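Local atomic coordinates of ADP-dependent (S)-NAD(P)H-hydrate dehydratase (PDB entry 2R3B), a protein that probably catalyses the ADP-dependent dehydration of the S form of NAD(P)HX, returning this damaged, hydrated cofactor to NAD(P)H. Residues Q142-D147 with E165-T170; R46-G51 with E110-I115; A150-S155 with W176-H181. All blocks are in the same frame, centred on the assembly; numbering follows the deposited sequence. Where two conformers were deposited one is given.

Interaction 1 of 3, residues Q142-D147 with E165-T170. With EDO (1,2-ethanediol), chain P; EDO (1,2-ethanediol), chain O.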
# COMPACT_ATOMS: atom_id res chain seq x y z
N GLN B 142 22.04 14.55 22.56
CA GLN B 142 20.90 14.07 21.79
C GLN B 142 19.70 15.02 21.94
O GLN B 142 19.34 15.43 23.04
CB GLN B 142 20.45 12.71 22.32
CG GLN B 142 21.42 11.58 22.08
CD GLN B 142 20.92 10.31 22.68
OE1 GLN B 142 20.48 10.28 23.85
NE2 GLN B 142 21.00 9.22 21.90
N TRP B 143 19.04 15.33 20.83
CA TRP B 143 17.76 16.00 20.88
C TRP B 143 16.71 14.99 21.31
O TRP B 143 16.69 13.86 20.84
CB TRP B 143 17.40 16.54 19.50
CG TRP B 143 18.24 17.70 19.07
CD1 TRP B 143 19.29 17.68 18.22
CD2 TRP B 143 18.05 19.05 19.45
NE1 TRP B 143 19.78 18.94 18.06
CE2 TRP B 143 19.02 19.81 18.78
CE3 TRP B 143 17.11 19.70 20.25
CZ2 TRP B 143 19.11 21.18 18.92
CZ3 TRP B 143 17.20 21.07 20.38
CH2 TRP B 143 18.18 21.79 19.72
N LEU B 144 15.80 15.41 22.19
CA LEU B 144 14.74 14.57 22.69
C LEU B 144 13.43 15.35 22.54
O LEU B 144 13.25 16.36 23.23
CB LEU B 144 14.97 14.21 24.16
CG LEU B 144 13.86 13.46 24.90
CD1 LEU B 144 13.49 12.16 24.16
CD2 LEU B 144 14.23 13.14 26.34
N ILE B 145 12.53 14.87 21.68
CA ILE B 145 11.23 15.51 21.46
C ILE B 145 10.18 14.69 22.18
O ILE B 145 10.07 13.49 21.97
CB ILE B 145 10.89 15.59 19.97
CG1 ILE B 145 12.05 16.23 19.20
CG2 ILE B 145 9.53 16.31 19.77
CD1 ILE B 145 12.05 15.82 17.73
N ILE B 146 9.45 15.34 23.09
CA ILE B 146 8.44 14.68 23.93
C ILE B 146 7.10 15.23 23.47
O ILE B 146 6.84 16.42 23.59
CB ILE B 146 8.68 14.97 25.41
CG1 ILE B 146 10.08 14.48 25.81
CG2 ILE B 146 7.59 14.32 26.31
CD1 ILE B 146 10.48 14.80 27.27
N ASP B 147 6.26 14.34 22.97
CA ASP B 147 5.06 14.69 22.22
C ASP B 147 3.87 13.92 22.79
O ASP B 147 4.03 12.85 23.39
CB ASP B 147 5.29 14.30 20.76
CG ASP B 147 4.11 14.59 19.86
OD1 ASP B 147 3.67 15.77 19.80
OD2 ASP B 147 3.61 13.64 19.20
N GLU B 165 18.19 21.38 27.94
CA GLU B 165 18.45 22.31 26.86
C GLU B 165 18.19 21.71 25.47
O GLU B 165 17.84 22.45 24.53
CB GLU B 165 19.89 22.84 26.92
CG GLU B 165 20.98 21.82 26.74
CD GLU B 165 21.45 21.06 28.01
OE1 GLU B 165 20.79 21.03 29.09
OE2 GLU B 165 22.53 20.43 27.92
N LYS B 166 18.35 20.39 25.32
CA LYS B 166 17.98 19.77 24.04
C LYS B 166 16.68 18.96 24.11
O LYS B 166 16.43 18.12 23.24
CB LYS B 166 19.11 18.94 23.44
CG LYS B 166 20.22 19.80 22.76
CD LYS B 166 21.21 18.90 22.07
CE LYS B 166 22.15 19.62 21.21
NZ LYS B 166 22.85 20.65 22.03
N VAL B 167 15.84 19.23 25.10
CA VAL B 167 14.49 18.65 25.12
C VAL B 167 13.54 19.63 24.46
O VAL B 167 13.63 20.88 24.67
CB VAL B 167 14.03 18.32 26.53
CG1 VAL B 167 12.62 17.68 26.52
CG2 VAL B 167 15.06 17.38 27.21
N VAL B 168 12.66 19.08 23.62
CA VAL B 168 11.63 19.86 22.89
C VAL B 168 10.29 19.22 23.28
O VAL B 168 10.05 18.05 23.00
CB VAL B 168 11.81 19.79 21.38
CG1 VAL B 168 10.75 20.66 20.64
CG2 VAL B 168 13.24 20.17 20.97
N PHE B 169 9.41 19.98 23.93
CA PHE B 169 8.03 19.53 24.17
C PHE B 169 7.12 20.09 23.10
O PHE B 169 7.25 21.26 22.72
CB PHE B 169 7.48 19.99 25.52
CG PHE B 169 8.18 19.40 26.70
CD1 PHE B 169 9.28 20.03 27.25
CD2 PHE B 169 7.72 18.24 27.28
CE1 PHE B 169 9.92 19.51 28.36
CE2 PHE B 169 8.33 17.72 28.39
CZ PHE B 169 9.45 18.35 28.94
N THR B 170 6.20 19.27 22.60
CA THR B 170 5.26 19.75 21.59
C THR B 170 3.77 19.65 22.00
O THR B 170 3.00 18.94 21.35
CB THR B 170 5.48 18.97 20.29
OG1 THR B 170 5.34 17.57 20.57
CG2 THR B 170 6.89 19.20 19.74
C1 EDO P . 20.21 23.48 22.78
O1 EDO P . 21.52 23.30 22.21
C2 EDO P . 19.67 24.87 22.48
O2 EDO P . 19.87 25.23 21.10
C1 EDO O . 16.11 25.45 25.66
O1 EDO O . 17.42 25.23 25.14
C2 EDO O . 15.40 26.49 24.80
O2 EDO O . 16.42 27.37 24.27

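Interaction 2 of 3, residues R46-G51 with E110-I115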
# COMPACT_ATOMS: atom_id res chain seq x y z
N ARG B 46 20.82 10.06 12.66
CA ARG B 46 20.11 8.82 13.01
C ARG B 46 18.97 9.22 13.91
O ARG B 46 19.18 9.79 14.99
CB ARG B 46 21.01 7.82 13.75
CG ARG B 46 22.11 7.16 12.91
CD ARG B 46 23.03 6.27 13.79
NE ARG B 46 22.29 5.20 14.46
CZ ARG B 46 22.14 3.94 14.04
NH1 ARG B 46 22.70 3.53 12.89
NH2 ARG B 46 21.41 3.08 14.78
N VAL B 47 17.76 8.92 13.49
CA VAL B 47 16.59 9.30 14.28
C VAL B 47 15.94 8.06 14.82
O VAL B 47 15.86 7.04 14.13
CB VAL B 47 15.54 10.10 13.45
CG1 VAL B 47 14.33 10.43 14.29
CG2 VAL B 47 16.18 11.36 12.87
N VAL B 48 15.49 8.13 16.07
CA VAL B 48 14.71 7.06 16.61
C VAL B 48 13.33 7.61 17.01
O VAL B 48 13.25 8.59 17.76
CB VAL B 48 15.40 6.39 17.84
CG1 VAL B 48 14.46 5.31 18.44
CG2 VAL B 48 16.72 5.75 17.44
N LEU B 49 12.27 7.01 16.47
CA LEU B 49 10.89 7.41 16.74
C LEU B 49 10.26 6.36 17.63
O LEU B 49 10.30 5.16 17.31
CB LEU B 49 10.13 7.52 15.42
CG LEU B 49 10.74 8.35 14.28
CD1 LEU B 49 9.82 8.29 13.05
CD2 LEU B 49 10.99 9.78 14.74
N ILE B 50 9.66 6.77 18.73
CA ILE B 50 9.13 5.83 19.71
C ILE B 50 7.66 6.10 20.00
O ILE B 50 7.31 7.19 20.40
CB ILE B 50 9.93 5.95 21.04
CG1 ILE B 50 11.43 5.87 20.74
CG2 ILE B 50 9.44 4.88 22.04
CD1 ILE B 50 12.34 6.04 21.97
N GLY B 51 6.79 5.11 19.73
CA GLY B 51 5.36 5.28 19.97
C GLY B 51 4.59 4.19 19.28
O GLY B 51 5.16 3.18 18.86
N GLU B 110 20.76 4.57 22.19
CA GLU B 110 22.14 4.99 22.51
C GLU B 110 22.86 5.61 21.30
O GLU B 110 23.62 6.56 21.45
CB GLU B 110 22.93 3.81 23.02
CG GLU B 110 24.22 4.16 23.72
CD GLU B 110 25.39 4.43 22.78
OE1 GLU B 110 25.40 3.93 21.60
OE2 GLU B 110 26.35 5.12 23.23
N GLN B 111 22.59 5.08 20.11
CA GLN B 111 23.17 5.58 18.86
C GLN B 111 22.47 6.78 18.22
O GLN B 111 22.98 7.37 17.26
CB GLN B 111 23.12 4.48 17.83
CG GLN B 111 24.00 3.32 18.16
CD GLN B 111 23.97 2.33 17.03
OE1 GLN B 111 24.34 2.66 15.89
NE2 GLN B 111 23.51 1.11 17.31
N ALA B 112 21.29 7.12 18.70
CA ALA B 112 20.47 8.13 18.03
C ALA B 112 21.06 9.53 18.16
O ALA B 112 21.63 9.87 19.21
CB ALA B 112 19.08 8.12 18.61
N ASP B 113 20.88 10.34 17.12
CA ASP B 113 21.13 11.78 17.22
C ASP B 113 19.90 12.52 17.73
O ASP B 113 20.03 13.53 18.39
CB ASP B 113 21.56 12.32 15.85
CG ASP B 113 22.84 11.73 15.37
OD1 ASP B 113 23.84 11.86 16.11
OD2 ASP B 113 22.91 11.11 14.29
N VAL B 114 18.72 12.02 17.39
CA VAL B 114 17.39 12.61 17.71
C VAL B 114 16.47 11.48 18.11
O VAL B 114 16.42 10.44 17.44
CB VAL B 114 16.80 13.34 16.46
CG1 VAL B 114 15.45 14.06 16.82
CG2 VAL B 114 17.84 14.33 15.89
N ILE B 115 15.77 11.68 19.22
CA ILE B 115 14.76 10.78 19.71
C ILE B 115 13.43 11.53 19.77
O ILE B 115 13.34 12.58 20.41
CB ILE B 115 15.09 10.35 21.16
CG1 ILE B 115 16.48 9.69 21.21
CG2 ILE B 115 13.97 9.47 21.75
CD1 ILE B 115 17.01 9.66 22.63

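Interaction 3 of 3, residues A150-S155 with W176-H181. With EDO (1,2-ethanediol), chain N.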
# COMPACT_ATOMS: atom_id res chain seq x y z
N ALA B 150 3.29 11.27 25.85
CA ALA B 150 4.54 11.26 26.56
C ALA B 150 4.64 12.55 27.42
O ALA B 150 5.24 12.55 28.48
CB ALA B 150 5.74 11.11 25.61
N ILE B 151 4.00 13.63 26.97
CA ILE B 151 3.97 14.87 27.77
C ILE B 151 3.11 14.64 29.03
O ILE B 151 3.51 14.99 30.15
CB ILE B 151 3.40 16.06 26.99
CG1 ILE B 151 4.21 16.32 25.71
CG2 ILE B 151 3.41 17.36 27.86
CD1 ILE B 151 3.62 17.36 24.79
N THR B 152 1.95 14.04 28.84
CA THR B 152 1.07 13.69 29.94
C THR B 152 1.75 12.78 30.94
O THR B 152 1.67 13.01 32.15
CB THR B 152 -0.21 13.06 29.43
OG1 THR B 152 -0.89 13.99 28.59
CG2 THR B 152 -1.15 12.66 30.58
N LEU B 153 2.40 11.72 30.46
CA LEU B 153 3.14 10.82 31.37
C LEU B 153 4.30 11.53 32.06
O LEU B 153 4.61 11.25 33.24
CB LEU B 153 3.69 9.62 30.59
CG LEU B 153 2.64 8.64 30.05
CD1 LEU B 153 3.32 7.50 29.28
CD2 LEU B 153 1.70 8.10 31.15
N PHE B 154 4.97 12.42 31.34
CA PHE B 154 6.08 13.18 31.89
C PHE B 154 5.60 14.02 33.06
O PHE B 154 6.24 14.06 34.11
CB PHE B 154 6.77 14.07 30.84
CG PHE B 154 7.88 14.89 31.42
CD1 PHE B 154 7.62 16.16 31.96
CD2 PHE B 154 9.17 14.39 31.49
CE1 PHE B 154 8.65 16.91 32.54
CE2 PHE B 154 10.20 15.15 32.07
CZ PHE B 154 9.95 16.40 32.59
N SER B 155 4.45 14.66 32.88
CA SER B 155 3.91 15.56 33.88
C SER B 155 3.37 14.79 35.09
O SER B 155 3.52 15.23 36.23
CB SER B 155 2.83 16.45 33.27
OG SER B 155 1.60 15.77 33.13
N TRP B 176 -0.21 21.40 27.59
CA TRP B 176 0.58 22.47 28.21
C TRP B 176 0.05 22.87 29.60
O TRP B 176 0.82 23.16 30.51
CB TRP B 176 0.57 23.70 27.31
CG TRP B 176 1.39 24.86 27.75
CD1 TRP B 176 0.98 26.15 27.76
CD2 TRP B 176 2.76 24.87 28.23
NE1 TRP B 176 1.98 26.96 28.16
CE2 TRP B 176 3.08 26.22 28.48
CE3 TRP B 176 3.74 23.89 28.45
CZ2 TRP B 176 4.32 26.61 28.92
CZ3 TRP B 176 4.97 24.28 28.93
CH2 TRP B 176 5.25 25.63 29.17
N GLN B 177 -1.27 22.87 29.75
CA GLN B 177 -1.90 23.11 31.05
C GLN B 177 -1.37 22.11 32.05
O GLN B 177 -1.01 22.45 33.17
CB GLN B 177 -3.41 23.00 30.94
CG GLN B 177 -4.14 23.16 32.26
CD GLN B 177 -5.64 23.19 32.07
OE1 GLN B 177 -6.18 24.06 31.39
NE2 GLN B 177 -6.32 22.22 32.67
N ARG B 178 -1.31 20.87 31.61
CA ARG B 178 -0.84 19.78 32.45
C ARG B 178 0.63 19.92 32.79
O ARG B 178 1.01 19.75 33.92
CB ARG B 178 -1.15 18.43 31.79
CG ARG B 178 -1.37 17.33 32.79
CD ARG B 178 -1.72 16.01 32.14
NE ARG B 178 -3.12 15.95 31.69
CZ ARG B 178 -3.52 16.03 30.42
NH1 ARG B 178 -2.64 16.16 29.42
NH2 ARG B 178 -4.82 15.96 30.15
N LEU B 179 1.47 20.25 31.80
CA LEU B 179 2.91 20.37 32.03
C LEU B 179 3.29 21.63 32.83
O LEU B 179 4.09 21.57 33.75
CB LEU B 179 3.63 20.37 30.69
CG LEU B 179 5.16 20.46 30.63
CD1 LEU B 179 5.79 19.27 31.36
CD2 LEU B 179 5.58 20.53 29.18
N SER B 180 2.71 22.77 32.44
CA SER B 180 3.06 24.08 33.02
C SER B 180 2.22 24.48 34.22
O SER B 180 2.57 25.43 34.94
CB SER B 180 2.90 25.16 31.96
OG SER B 180 1.54 25.36 31.65
N HIS B 181 1.08 23.80 34.39
CA HIS B 181 0.05 24.16 35.37
C HIS B 181 -0.62 25.49 35.08
O HIS B 181 -1.33 26.02 35.93
CB HIS B 181 0.61 24.11 36.79
CG HIS B 181 1.19 22.78 37.14
ND1 HIS B 181 2.55 22.56 37.20
CD2 HIS B 181 0.61 21.58 37.36
CE1 HIS B 181 2.78 21.29 37.49
NE2 HIS B 181 1.61 20.67 37.58
C1 EDO N . -0.03 15.80 36.14
O1 EDO N . -1.21 15.95 35.36
C2 EDO N . 0.69 17.13 36.34
O2 EDO N . -0.00 18.23 35.74

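Interaction 1 of 3, residues Q142-D147 with E165-T170
Thr170 OG1 donates a 2.6 Å hydrogen bond to Asp147 OD1. The hydroxyl reaches the carboxylate on its anti side, 18° out of the plane. Asp147 CG stands anti to the backbone N (chi1 180°), which swings OD1 across to the threonine. Four backbone bonds, from Leu144 N–Lys166 O to Thr170 N–Ile146 O, join the two segments in parallel register. One of them runs from Ile146 N to Val168 O at 2.8 Å.

At the other end, Lys166 crosses the indole of Trp143 at about a right angle. Its CG sits 3.9 Å from the centroid of the six-membered ring, over one face, as a CH-pi contact. The ammonium is too far for more than a weak cation-pi attraction. Instead, Lys166 NZ donates to O1 of an ethanediol (chain P) at 3.0 Å. Ile146 CD1 packs on both Val167 CG1 (3.7 Å) and Phe169 CE2 (3.8 Å). On the opposite face of the sheet, Ile145 CG2 meets Thr170 CG2, and helix 233-247 covers Ile145.

Strands 143-147 and 167-170 flank helix 149-156 in sequence. They form a beta-alpha-beta unit of the ribokinase-like fold, and the side chain of Asp147 comes within about 4 Å of that of Asp235, a residue predicted to bind (6S)-NADPHX.

Interaction 2 of 3, residues R46-G51 with E110-I115
Arg46 lays its guanidinium against the side-chain amide of Gln111, the two planes only 17° apart. Gln111 OE1 lies over the centre of the guanidinium face, 3.1 Å from Arg46 CZ. This is a face contact and not a hydrogen bond, because the N-H groups of the arginine point along its plane. The bend at chi3 (60°) of Arg46 turns the guanidinium flat against the amide. The other atom of the same amide, NE2, bonds to Asn107 OD1 within helix 102-111, which fixes the amide's rotation.

The backbone of Arg46 is gripped separately by Asp113. Arg46 N donates to Asp113 OD2 at 2.9 Å, using the anti lone pair of that oxygen. Arg46 O accepts from Asp113 N at 2.8 Å, in the carbonyl plane. It also takes a longer, weak bond from Val114 N. A regular parallel rung follows, from Val48 N to Val114 O at 2.8 Å.

Val48 CG2 presses on Ala112 CB at 3.5 Å. Further along the same face, Ile50 CD1 meets Ile115 CG2 at 3.8 Å. Val47 and Val114 lie side by side on the other face.

The contact sets strand 46-50 beside strand 114-117 in the central sheet, and ties the loop after helix 102-111 to the start of strand 46-50. Helix 233-247 packs on Val47 and Val114, helix 125-137 covers Ile50 and Ile115, and strand 74-78 continues the sheet beyond strand 46-50.

Interaction 3 of 3, residues A150-S155 with W176-H181
The helical segments 150-155 and 176-180 run in nearly the same direction, 27° apart, with their axes 8.9 Å from each other at closest approach. Leu179 fills the gap between them. Its CG is anti to the backbone N (chi1 -179°), and this carries the two methyls toward the first helix. Leu179 CD1 approaches the Phe154 ring obliquely, 3.7 Å from Phe154 CD1. Leu179 CD2 lies 4.1 Å from Ile151 CG2, and the leucine and isoleucine side chains cross at about a right angle. The indole of Trp176 has Leu179 CD2 at its edge, in plane, and Ser180 CB over one face.

The polar side is made by Arg178. Its aliphatic part passes Ser155, with Arg178 CG 3.4 Å from Ser155 OG in one of the two conformers of the serine. The bend at chi3 (-77°) then turns the guanidinium toward Thr152, whose CG2 sits over one of its faces. Arg178 NH1 comes within 2.9 Å of Thr152 OG1, but the angle is too poor for a hydrogen bond. In that same conformer Ser155 OG turns back to its own helix and donates to Thr152 O at 2.9 Å. An ethanediol (chain N), probably from the crystallisation liquor, lies beside the arginine, and its O2 donates to Arg178 O at 2.6 Å.

Phe154 also meets Phe169 edge-to-face, and Leu179 touches Leu199 of helix 189-199. This is packing between consecutive helices on one side of the central sheet in the alpha/beta ribokinase-like fold. The two helices are linked in sequence through strand 167-170.

How the interactions relate
Interactions 1 and 2 are steps across one sheet, with centres 11 Å apart. Strands 143-147 and 114-117 are neighbours there, and Ile145 N probably bonds to Ile115 O at 2.7 Å. Gln142 NE2 probably does the same with Ala112 O at 2.8 Å. Interaction 3 lies over the sheet, its centre 13 Å from that of interaction 1. Phe169 CD2 meets Leu179 CD2 at 3.7 Å, joining sheet to helices. Interactions 2 and 3 do not touch and have centres 22 Å apart. Two of the contacts come near residues predicted to bind substrate: the side chain of Arg178 is about 6 Å from that of His172, and that of Asp147 about 4 Å from that of Asp235.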